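Local coordinates for putative uncharacterized protein TTHB071 (Thermus thermophilus, PDB 3AYV) that binds zinc ions in a TIM barrel related to xylose isomerase and is of unconfirmed function, possibly a phosphodiester hydrolase or apurinic-site endonuclease acting on DNA, at residues A[26-30]-A[52-58]; A[18-24]-A[227-232]. One frame throughout, in Å; residues are numbered along the deposited sequence.

Contact 1. Residues A[26-30]-A[52-58]; sequences AEVYL and LSVHLPF. With ZN (zinc ion), chain E.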
# COMPACT_ATOMS: atom_id res chain seq x y z
N ALA A 26 9.58 7.31 4.16
CA ALA A 26 9.59 6.77 2.81
C ALA A 26 8.73 5.51 2.70
O ALA A 26 8.71 4.70 3.61
CB ALA A 26 11.01 6.43 2.39
N GLU A 27 8.02 5.38 1.58
CA GLU A 27 7.50 4.07 1.18
C GLU A 27 7.96 3.79 -0.23
O GLU A 27 7.50 4.43 -1.19
CB GLU A 27 5.97 4.00 1.29
CG GLU A 27 5.47 2.61 0.93
CD GLU A 27 4.15 2.27 1.56
OE1 GLU A 27 3.16 2.23 0.82
OE2 GLU A 27 4.10 2.05 2.78
N VAL A 28 8.89 2.86 -0.36
CA VAL A 28 9.58 2.64 -1.62
C VAL A 28 8.95 1.49 -2.38
O VAL A 28 8.85 0.37 -1.88
CB VAL A 28 11.06 2.27 -1.39
CG1 VAL A 28 11.78 2.26 -2.76
CG2 VAL A 28 11.73 3.27 -0.44
N TYR A 29 8.54 1.77 -3.62
CA TYR A 29 8.01 0.71 -4.46
C TYR A 29 9.15 -0.03 -5.13
O TYR A 29 10.04 0.57 -5.74
CB TYR A 29 7.04 1.30 -5.48
CG TYR A 29 6.82 0.40 -6.69
CD1 TYR A 29 5.99 -0.72 -6.61
CD2 TYR A 29 7.39 0.72 -7.92
CE1 TYR A 29 5.76 -1.53 -7.73
CE2 TYR A 29 7.18 -0.08 -9.05
CZ TYR A 29 6.36 -1.19 -8.95
OH TYR A 29 6.14 -1.96 -10.10
N LEU A 30 9.12 -1.35 -5.01
CA LEU A 30 10.23 -2.18 -5.46
C LEU A 30 10.03 -2.57 -6.94
O LEU A 30 9.48 -3.64 -7.23
CB LEU A 30 10.41 -3.40 -4.55
CG LEU A 30 10.54 -3.09 -3.05
CD1 LEU A 30 10.74 -4.38 -2.23
CD2 LEU A 30 11.72 -2.16 -2.80
N LEU A 52 10.85 3.81 7.13
CA LEU A 52 10.75 3.28 5.78
C LEU A 52 9.84 2.05 5.74
O LEU A 52 9.91 1.17 6.60
CB LEU A 52 12.14 2.94 5.22
CG LEU A 52 12.22 2.41 3.77
CD1 LEU A 52 13.51 2.82 3.12
CD2 LEU A 52 12.03 0.86 3.68
N SER A 53 8.98 2.03 4.73
CA SER A 53 8.15 0.88 4.43
C SER A 53 8.33 0.62 2.94
O SER A 53 8.96 1.41 2.24
CB SER A 53 6.69 1.14 4.81
OG SER A 53 6.21 2.39 4.32
N VAL A 54 7.81 -0.50 2.44
CA VAL A 54 7.94 -0.76 1.00
C VAL A 54 6.58 -1.11 0.41
O VAL A 54 5.69 -1.59 1.12
CB VAL A 54 8.92 -1.92 0.64
CG1 VAL A 54 10.33 -1.67 1.20
CG2 VAL A 54 8.37 -3.25 1.12
N HIS A 55 6.44 -0.85 -0.88
CA HIS A 55 5.31 -1.41 -1.65
C HIS A 55 5.87 -2.56 -2.47
O HIS A 55 6.78 -2.38 -3.28
CB HIS A 55 4.71 -0.35 -2.58
CG HIS A 55 3.34 -0.70 -3.06
ND1 HIS A 55 3.06 -1.88 -3.73
CD2 HIS A 55 2.16 -0.06 -2.94
CE1 HIS A 55 1.77 -1.94 -4.00
NE2 HIS A 55 1.20 -0.83 -3.54
N LEU A 56 5.36 -3.77 -2.22
CA LEU A 56 5.80 -4.96 -2.92
C LEU A 56 5.33 -4.90 -4.38
O LEU A 56 4.46 -4.10 -4.70
CB LEU A 56 5.28 -6.22 -2.22
CG LEU A 56 5.81 -6.40 -0.80
CD1 LEU A 56 5.09 -7.52 -0.11
CD2 LEU A 56 7.33 -6.71 -0.84
N PRO A 57 5.99 -5.65 -5.26
CA PRO A 57 5.54 -5.67 -6.67
C PRO A 57 4.05 -6.03 -6.77
O PRO A 57 3.54 -6.76 -5.89
CB PRO A 57 6.40 -6.79 -7.28
CG PRO A 57 7.70 -6.72 -6.43
CD PRO A 57 7.17 -6.51 -5.05
N PHE A 58 3.38 -5.54 -7.82
CA PHE A 58 1.97 -5.87 -8.01
C PHE A 58 1.52 -5.94 -9.47
O PHE A 58 0.50 -6.58 -9.75
CB PHE A 58 1.07 -4.86 -7.28
CG PHE A 58 1.14 -3.47 -7.85
CD1 PHE A 58 0.21 -3.05 -8.82
CD2 PHE A 58 2.13 -2.59 -7.43
CE1 PHE A 58 0.28 -1.78 -9.35
CE2 PHE A 58 2.22 -1.29 -7.96
CZ PHE A 58 1.29 -0.88 -8.92
ZN ZN E . -0.90 0.03 -3.83
O HOH W 1 5.00 -4.44 -9.92
O HOH W 2 -0.38 2.06 -3.74
O HOH W 3 -0.80 0.84 -6.15
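Strands 26-29 and 52-55 run side by side in parallel, their axes 4.2 Å apart at closest approach and 27° apart in direction, and CA-CA distances of 4.4 to 4.7 Å fix the register Ala26 with Leu52 through Tyr29 with His55. Ala26 O opens the pairing by accepting from Ser53 N (2.9 Å, 160°). Glu27 turns to the barrel interior, where Ser53 OG donates to its OE2 at 2.6 Å; the position of that oxygen is less certain, while OE1 of the same carboxylate bonds to the zinc ligand His187. Val28 uses both backbone groups: its N donates to Ser53 O (3.0 Å) and its O accepts from His55 N (2.9 Å). Its side chain faces the outer, helix-covered side, with CG2 4.0 Å from Leu52 CD1. Tyr29, back on the face of Glu27, places CE1 3.6 Å from Phe58 CE2, and water 1 joins Tyr29 OH (2.7 Å) to Phe58 N (2.9 Å). Leu30 N closes the series on His55 O (3.1 Å, 164°), and Leu30 CG packs 4.2 Å from Val54 CB. The paired strands belong to a beta-alpha-beta unit, linked through helix 38-47. His55 ND1 donates to Leu56 O (2.8 Å), which orients the imidazole so that NE2 reaches zinc at 2.3 Å; His96, Glu136 and waters 2 and 3 complete the site. The chemistry thus differs by face: apolar packing outside; inside, polar Glu27, Ser53 and zinc-binding His55, with the Tyr29-Phe58 contact beyond, the strand pairing holding His55 in position.

Contact 2. Residues A[18-24]-A[227-232]; sequences RLQALGL and DPEASL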
# COMPACT_ATOMS: atom_id res chain seq x y z
N ARG A 18 13.87 15.72 -1.55
CA ARG A 18 12.58 16.28 -1.18
C ARG A 18 12.06 15.73 0.15
O ARG A 18 11.42 16.46 0.92
CB ARG A 18 11.57 16.06 -2.32
CG ARG A 18 10.35 16.97 -2.28
CD ARG A 18 10.69 18.44 -2.56
NE ARG A 18 9.51 19.29 -2.42
CZ ARG A 18 9.39 20.32 -1.58
NH1 ARG A 18 10.40 20.68 -0.79
NH2 ARG A 18 8.25 21.01 -1.55
N LEU A 19 12.36 14.45 0.42
CA LEU A 19 12.06 13.78 1.69
C LEU A 19 12.72 14.44 2.88
O LEU A 19 12.09 14.68 3.91
CB LEU A 19 12.56 12.32 1.67
CG LEU A 19 11.83 11.27 0.87
CD1 LEU A 19 12.34 9.91 1.28
CD2 LEU A 19 10.36 11.39 1.15
N GLN A 20 14.02 14.69 2.72
CA GLN A 20 14.84 15.33 3.74
C GLN A 20 14.24 16.69 4.07
O GLN A 20 13.99 17.00 5.24
CB GLN A 20 16.27 15.49 3.19
CG GLN A 20 17.38 15.45 4.25
CD GLN A 20 17.27 14.23 5.16
OE1 GLN A 20 17.28 13.07 4.70
NE2 GLN A 20 17.14 14.48 6.46
N ALA A 21 13.97 17.46 3.02
CA ALA A 21 13.56 18.85 3.13
C ALA A 21 12.20 19.02 3.78
O ALA A 21 11.95 20.02 4.45
CB ALA A 21 13.58 19.51 1.76
N LEU A 22 11.32 18.03 3.60
CA LEU A 22 10.01 18.09 4.20
C LEU A 22 9.89 17.26 5.48
O LEU A 22 8.84 17.27 6.12
CB LEU A 22 8.93 17.69 3.18
CG LEU A 22 8.73 18.60 1.95
CD1 LEU A 22 7.97 17.84 0.87
CD2 LEU A 22 8.00 19.92 2.31
N GLY A 23 10.95 16.55 5.84
CA GLY A 23 10.97 15.68 7.03
C GLY A 23 10.02 14.49 6.90
O GLY A 23 9.37 14.09 7.87
N LEU A 24 9.92 13.95 5.69
CA LEU A 24 9.04 12.82 5.43
C LEU A 24 9.77 11.48 5.55
O LEU A 24 10.99 11.36 5.32
CB LEU A 24 8.39 12.97 4.05
CG LEU A 24 7.40 14.12 3.88
CD1 LEU A 24 7.00 14.26 2.43
CD2 LEU A 24 6.16 13.93 4.74
N ASP A 227 4.42 17.45 -6.56
CA ASP A 227 5.04 17.84 -5.30
C ASP A 227 4.09 17.65 -4.13
O ASP A 227 2.99 18.17 -4.14
CB ASP A 227 5.49 19.30 -5.30
CG ASP A 227 6.36 19.60 -4.09
OD1 ASP A 227 7.58 19.31 -4.14
OD2 ASP A 227 5.80 20.07 -3.08
N PRO A 228 4.54 16.93 -3.09
CA PRO A 228 3.63 16.58 -1.99
C PRO A 228 3.43 17.65 -0.92
O PRO A 228 2.65 17.44 0.01
CB PRO A 228 4.28 15.34 -1.38
CG PRO A 228 5.76 15.51 -1.65
CD PRO A 228 5.89 16.37 -2.89
N GLU A 229 4.09 18.81 -1.04
CA GLU A 229 3.94 19.80 0.04
C GLU A 229 2.49 20.15 0.35
O GLU A 229 2.12 20.23 1.53
CB GLU A 229 4.75 21.07 -0.17
CG GLU A 229 4.86 21.86 1.14
CD GLU A 229 5.56 23.17 1.00
OE1 GLU A 229 6.58 23.23 0.29
OE2 GLU A 229 5.08 24.15 1.62
N ALA A 230 1.67 20.38 -0.67
CA ALA A 230 0.28 20.75 -0.42
C ALA A 230 -0.47 19.71 0.44
O ALA A 230 -1.35 20.06 1.22
CB ALA A 230 -0.47 21.00 -1.72
N SER A 231 -0.13 18.42 0.28
CA SER A 231 -0.78 17.38 1.10
C SER A 231 -0.31 17.43 2.56
O SER A 231 -1.11 17.26 3.48
CB SER A 231 -0.55 15.98 0.54
OG SER A 231 -1.14 15.88 -0.74
N LEU A 232 0.99 17.64 2.76
CA LEU A 232 1.52 17.78 4.11
C LEU A 232 0.86 18.97 4.85
O LEU A 232 0.47 18.85 6.03
CB LEU A 232 3.05 17.88 4.06
CG LEU A 232 3.79 17.82 5.40
CD1 LEU A 232 3.28 16.68 6.33
CD2 LEU A 232 5.30 17.72 5.13
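Leu22, Leu24, Pro228 and Leu232 make the apolar centre where the C-terminal end of helix 12-22 meets the start of helix 229-240. Leu232 CD2 approaches both leucines of the first segment, lying 4.1 Å from Leu22 CB and 3.9 Å from Leu24 CD2. Pro228 CG adds to the cluster, 4.1 Å from Leu22 CD1 and 4.4 Å from Leu24 CD1. A Schellman motif brings Leu24 into this cluster: Gly23 has positive phi (66°), Leu24 N bonds back to Leu19 O (2.9 Å) and Gly23 N to Gln20 O (3.1 Å). Farther out, Glu229 CG rests 3.9 Å from Leu22 CD2. At the polar edge Arg18 meets Asp227 in a two-pronged salt bridge, NE to OD1 at 2.6 Å and NH2 to OD2 at 3.0 Å. A weak bond from Arg18 NH2 to Glu229 OE1 (3.3 Å) extends the network. Asp227 OD2 also accepts from Glu229 N (2.9 Å, 157°), capping helix 229-240. The carboxylate of Asp227 therefore does two jobs, pairing with Arg18 of helix 12-22 and capping helix 229-240, so the first and last helices of the barrel are joined by charge at the turn leading into the last helix, beside a small apolar seam.

Contact 1 is nested along the chain inside the loop that contact 2 closes: 18-24 comes first, then 26-30 and 52-58, and 227-232 follows near the end. Their centres lie about 17 Å apart, one about 8 Å from the centre of the chain and the other about 19 Å from it. Helix 12-22 leads directly into strand 25-29, and the two contacts touch where Leu19 CD1 packs 3.9 Å from Ala26 CB. Contact 1 joins the second and third strands of the closed eight-stranded parallel barrel at the zinc site of His55, His96 and Glu136, whereas contact 2 ties the two ends of the beta-alpha series together outside, where the barrel closes.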